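Local coordinates for protein mannitol dehydrogenase (PDB 1LJ8) that binds NAD and probably oxidises mannitol to fructose as a long-chain mannitol 2-dehydrogenase, at residues F168-L173 with D216-H221; I426-P429 with F433-G436. One frame throughout, in Å; residues are numbered along the deposited sequence.

Contact 1 of 2, residues F168-L173 with D216-H221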
loop_
_atom_site.group_PDB
_atom_site.type_symbol
_atom_site.label_atom_id
_atom_site.label_comp_id
_atom_site.label_asym_id
_atom_site.label_seq_id
_atom_site.Cartn_x
_atom_site.Cartn_y
_atom_site.Cartn_z
ATOM N N PHE A 168 20.150 2.667 -1.483
ATOM C CA PHE A 168 20.419 1.468 -2.275
ATOM C C PHE A 168 20.262 1.703 -3.758
ATOM O O PHE A 168 21.085 1.236 -4.565
ATOM C CB PHE A 168 19.537 0.286 -1.820
ATOM C CG PHE A 168 20.140 -0.472 -0.686
ATOM C CD1 PHE A 168 19.636 -0.344 0.610
ATOM C CD2 PHE A 168 21.291 -1.263 -0.905
ATOM C CE1 PHE A 168 20.263 -0.990 1.690
ATOM C CE2 PHE A 168 21.919 -1.910 0.193
ATOM C CZ PHE A 168 21.387 -1.755 1.472
ATOM N N ILE A 169 19.173 2.375 -4.158
ATOM C CA ILE A 169 19.029 2.626 -5.591
ATOM C C ILE A 169 20.177 3.499 -6.132
ATOM O O ILE A 169 20.702 3.212 -7.197
ATOM C CB ILE A 169 17.664 3.297 -5.899
ATOM C CG1 ILE A 169 16.592 2.201 -5.787
ATOM C CG2 ILE A 169 17.656 3.945 -7.302
ATOM C CD1 ILE A 169 15.155 2.757 -5.766
ATOM N N CYS A 170 20.565 4.541 -5.413
ATOM C CA CYS A 170 21.666 5.388 -5.923
ATOM C C CYS A 170 22.952 4.631 -5.995
ATOM O O CYS A 170 23.698 4.775 -6.960
ATOM C CB CYS A 170 21.872 6.623 -5.046
ATOM S SG CYS A 170 20.619 7.886 -5.368
ATOM N N ALA A 171 23.245 3.821 -4.972
ATOM C CA ALA A 171 24.506 3.085 -5.042
ATOM C C ALA A 171 24.486 2.087 -6.208
ATOM O O ALA A 171 25.515 1.857 -6.867
ATOM C CB ALA A 171 24.799 2.350 -3.692
ATOM N N ALA A 172 23.336 1.458 -6.479
ATOM C CA ALA A 172 23.261 0.509 -7.571
ATOM C C ALA A 172 23.421 1.214 -8.920
ATOM O O ALA A 172 24.090 0.684 -9.813
ATOM C CB ALA A 172 21.901 -0.255 -7.573
ATOM N N LEU A 173 22.788 2.379 -9.065
ATOM C CA LEU A 173 22.870 3.074 -10.356
ATOM C C LEU A 173 24.297 3.536 -10.611
ATOM O O LEU A 173 24.770 3.453 -11.731
ATOM C CB LEU A 173 21.894 4.246 -10.395
ATOM C CG LEU A 173 20.406 3.773 -10.481
ATOM C CD1 LEU A 173 19.483 4.970 -10.267
ATOM C CD2 LEU A 173 20.102 3.156 -11.855
ATOM N N ASP A 216 21.516 14.534 -12.509
ATOM C CA ASP A 216 21.240 14.762 -13.920
ATOM C C ASP A 216 21.196 13.476 -14.727
ATOM O O ASP A 216 20.352 13.315 -15.633
ATOM C CB ASP A 216 22.297 15.709 -14.514
ATOM C CG ASP A 216 22.160 17.142 -14.007
ATOM O OD1 ASP A 216 21.307 17.440 -13.136
ATOM O OD2 ASP A 216 22.924 18.000 -14.489
ATOM N N TRP A 217 22.089 12.555 -14.398
ATOM C CA TRP A 217 22.128 11.312 -15.119
ATOM C C TRP A 217 20.845 10.516 -14.838
ATOM O O TRP A 217 20.283 9.888 -15.752
ATOM C CB TRP A 217 23.324 10.465 -14.702
ATOM C CG TRP A 217 23.453 9.213 -15.519
ATOM C CD1 TRP A 217 24.118 9.052 -16.706
ATOM C CD2 TRP A 217 22.930 7.933 -15.178
ATOM N NE1 TRP A 217 24.044 7.744 -17.117
ATOM C CE2 TRP A 217 23.318 7.036 -16.193
ATOM C CE3 TRP A 217 22.172 7.454 -14.098
ATOM C CZ2 TRP A 217 22.970 5.668 -16.165
ATOM C CZ3 TRP A 217 21.834 6.092 -14.075
ATOM C CH2 TRP A 217 22.230 5.225 -15.097
ATOM N N ILE A 218 20.392 10.530 -13.588
ATOM C CA ILE A 218 19.185 9.773 -13.246
ATOM C C ILE A 218 17.971 10.375 -13.958
ATOM O O ILE A 218 17.136 9.655 -14.531
ATOM C CB ILE A 218 18.972 9.756 -11.706
ATOM C CG1 ILE A 218 20.044 8.852 -11.080
ATOM C CG2 ILE A 218 17.506 9.246 -11.335
ATOM C CD1 ILE A 218 19.996 8.840 -9.565
ATOM N N LYS A 219 17.887 11.699 -13.933
ATOM C CA LYS A 219 16.782 12.397 -14.574
ATOM C C LYS A 219 16.693 12.017 -16.046
ATOM O O LYS A 219 15.589 11.822 -16.593
ATOM C CB LYS A 219 16.956 13.905 -14.382
ATOM C CG LYS A 219 15.778 14.728 -14.811
ATOM C CD LYS A 219 16.042 16.200 -14.500
ATOM C CE LYS A 219 14.851 17.062 -14.911
ATOM N NZ LYS A 219 14.904 18.371 -14.193
ATOM N N ALA A 220 17.843 11.839 -16.682
ATOM C CA ALA A 220 17.863 11.485 -18.094
ATOM C C ALA A 220 17.825 9.994 -18.454
ATOM O O ALA A 220 17.502 9.647 -19.587
ATOM C CB ALA A 220 19.105 12.140 -18.769
ATOM N N HIS A 221 18.122 9.097 -17.514
ATOM C CA HIS A 221 18.192 7.676 -17.868
ATOM C C HIS A 221 17.207 6.728 -17.171
ATOM O O HIS A 221 17.015 5.592 -17.615
ATOM C CB HIS A 221 19.628 7.150 -17.611
ATOM C CG HIS A 221 20.672 7.847 -18.444
ATOM N ND1 HIS A 221 21.126 7.353 -19.650
ATOM C CD2 HIS A 221 21.314 9.027 -18.260
ATOM C CE1 HIS A 221 22.005 8.198 -20.169
ATOM N NE2 HIS A 221 22.137 9.220 -19.348
#
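Two helices of the NAD-binding Rossmann domain cross here nearly perpendicularly, at 87°, with L173 of 168-173 set against W217 and I218 of 216-221. The first segment belongs to helix 165-178, which comes just ahead of 185-188, the outermost strand on one side of the mixed sheet; the second is the C-terminal half of helix 212-221. The local axes stay 11.9 Å apart, so the gap is bridged by side chains, and the backbones keep well clear of each other.

L173 does most of the work. Its CG leaves the helix beside the backbone N (chi1 -71°), and the branching there sends one methyl to each partner. L173 CD2 comes up at the indole edge, close to the ring plane, and sits 4.1 Å from W217 CZ3; L173 CB lies equally near the same carbon. The other methyl, L173 CD1, is 4.0 Å from I218 CD1, where the two side chains run roughly at right angles. W217 CG lies anti to the backbone N (chi1 -175°), which swings the indole toward helix 165-178, and the six-membered ring meets L173 through CZ3. I218 CG1 lies at the edge of the indole, in its plane, and I218 CD1 goes on to C170 SG, a looser touch at 4.3 Å.

Around this patch the surface is closed by helix 195-210, with L204 against I218 and F206 against C170, while F184 packs on L173. R177, one turn further along helix 165-178, makes a cation-pi contact with W217.

No hydrogen bond or salt bridge joins the two segments. Methyl, ring-edge and sulfur contacts join them, apolar packing with no directional bond between them to fix their angle.

Contact 2 of 2, residues I426-P429 with F433-G436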
loop_
_atom_site.group_PDB
_atom_site.type_symbol
_atom_site.label_atom_id
_atom_site.label_comp_id
_atom_site.label_asym_id
_atom_site.label_seq_id
_atom_site.Cartn_x
_atom_site.Cartn_y
_atom_site.Cartn_z
ATOM N N ILE A 426 -1.187 0.627 19.019
ATOM C CA ILE A 426 -1.382 1.390 17.758
ATOM C C ILE A 426 -0.344 0.965 16.718
ATOM O O ILE A 426 0.838 1.230 16.867
ATOM C CB ILE A 426 -1.185 2.897 17.961
ATOM C CG1 ILE A 426 -2.001 3.410 19.168
ATOM C CG2 ILE A 426 -1.585 3.644 16.664
ATOM C CD1 ILE A 426 -3.472 3.224 19.025
ATOM N N PRO A 427 -0.783 0.357 15.615
ATOM C CA PRO A 427 0.208 -0.059 14.616
ATOM C C PRO A 427 0.579 1.111 13.679
ATOM O O PRO A 427 0.094 1.206 12.566
ATOM C CB PRO A 427 -0.500 -1.213 13.918
ATOM C CG PRO A 427 -1.942 -0.808 13.948
ATOM C CD PRO A 427 -2.120 -0.181 15.320
ATOM N N ASP A 428 1.455 1.983 14.141
ATOM C CA ASP A 428 1.854 3.159 13.379
ATOM C C ASP A 428 3.324 3.376 13.655
ATOM O O ASP A 428 3.759 3.255 14.801
ATOM C CB ASP A 428 1.041 4.362 13.876
ATOM C CG ASP A 428 1.172 5.597 12.987
ATOM O OD1 ASP A 428 0.096 6.014 12.467
ATOM O OD2 ASP A 428 2.312 6.159 12.823
ATOM N N PRO A 429 4.108 3.690 12.619
ATOM C CA PRO A 429 5.543 3.910 12.841
ATOM C C PRO A 429 5.801 5.101 13.760
ATOM O O PRO A 429 6.864 5.217 14.350
ATOM C CB PRO A 429 6.089 4.086 11.423
ATOM C CG PRO A 429 4.901 4.653 10.641
ATOM C CD PRO A 429 3.751 3.819 11.193
ATOM N N PHE A 433 4.626 9.112 19.233
ATOM C CA PHE A 433 4.398 10.507 18.890
ATOM C C PHE A 433 2.883 10.819 18.744
ATOM O O PHE A 433 2.388 11.810 19.307
ATOM C CB PHE A 433 5.119 10.834 17.583
ATOM C CG PHE A 433 4.810 12.196 17.046
ATOM C CD1 PHE A 433 5.451 13.322 17.552
ATOM C CD2 PHE A 433 3.862 12.358 16.031
ATOM C CE1 PHE A 433 5.159 14.603 17.054
ATOM C CE2 PHE A 433 3.557 13.616 15.525
ATOM C CZ PHE A 433 4.208 14.755 16.032
ATOM N N CYS A 434 2.142 9.997 18.002
ATOM C CA CYS A 434 0.711 10.299 17.818
ATOM C C CYS A 434 -0.107 10.149 19.112
ATOM O O CYS A 434 -0.987 10.943 19.375
ATOM C CB CYS A 434 0.098 9.428 16.708
ATOM S SG CYS A 434 0.848 9.756 15.041
ATOM N N GLN A 435 0.169 9.124 19.914
ATOM C CA GLN A 435 -0.569 8.980 21.160
ATOM C C GLN A 435 -0.302 10.183 22.057
ATOM O O GLN A 435 -1.183 10.622 22.818
ATOM C CB GLN A 435 -0.168 7.676 21.861
ATOM C CG GLN A 435 -0.718 6.433 21.136
ATOM C CD GLN A 435 -0.824 5.235 22.066
ATOM O OE1 GLN A 435 0.192 4.747 22.568
ATOM N NE2 GLN A 435 -2.057 4.768 22.317
ATOM N N GLY A 436 0.912 10.722 21.962
ATOM C CA GLY A 436 1.263 11.890 22.755
ATOM C C GLY A 436 0.361 13.082 22.456
ATOM O O GLY A 436 -0.043 13.801 23.365
HETATM O O HOH W 1 0.552 1.634 21.040
#
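I426 and Q435 reach for each other from opposite directions, one out of the loop 426-429 and the other out of helix 431-437. Q435 runs extended beyond CG (chi2 -157°), which carries its amide across to the loop. There the methylene I426 CG1 lies over one face of the amide, 3.4 Å from Q435 NE2, while the I426 terminal methyl stands a little further off. This is contact, not bonding: the polar demand of Q435 NE2 is met by the carbonyl oxygen of L414, just past helix 401-413. On its other branch, Q435 OE1 takes a weak hydrogen bond from a water at 3.5 Å, and that water accepts I426 N at 2.9 Å, so a single solvent molecule links loop and helix.

Straight after I426 the loop turns sharply. P427 is the centre of an inverse gamma turn, closed by a weak D428 N to I426 O bond. The turn belongs to the C-terminal domain and lies near the cofactor without touching it, the D428 side chain being about 11 Å from the bound NAD. D428 OD2 then accepts R430 N in an Asx turn that leads the chain into helix 431-437, and also bonds S379 OG. The same oxygen stands 4.5 Å from C434 SG, a loose contact.

With an alanine at Q435 the amide is gone, which would probably leave the L414 oxygen without this donor, the water without its weak glutamine partner and I426 CG1 without the flat group beside it.

Along the chain the two contacts come one after the other. Contact 1 closes first, bringing helix 212-221 back onto helix 165-178 across 42 intervening residues that include strand 185-188 and helix 195-210; it ties helices together at an outer part of the Rossmann domain. Contact 2 opens far downstream, in the C-terminal domain, and closes a loop of only three residues, holding the chain that follows helix 401-413 against the helix it is about to form. Neither encloses or crosses the other. Their centres are 34 Å apart and their nearest atoms about 18 Å, and each is local to its own domain.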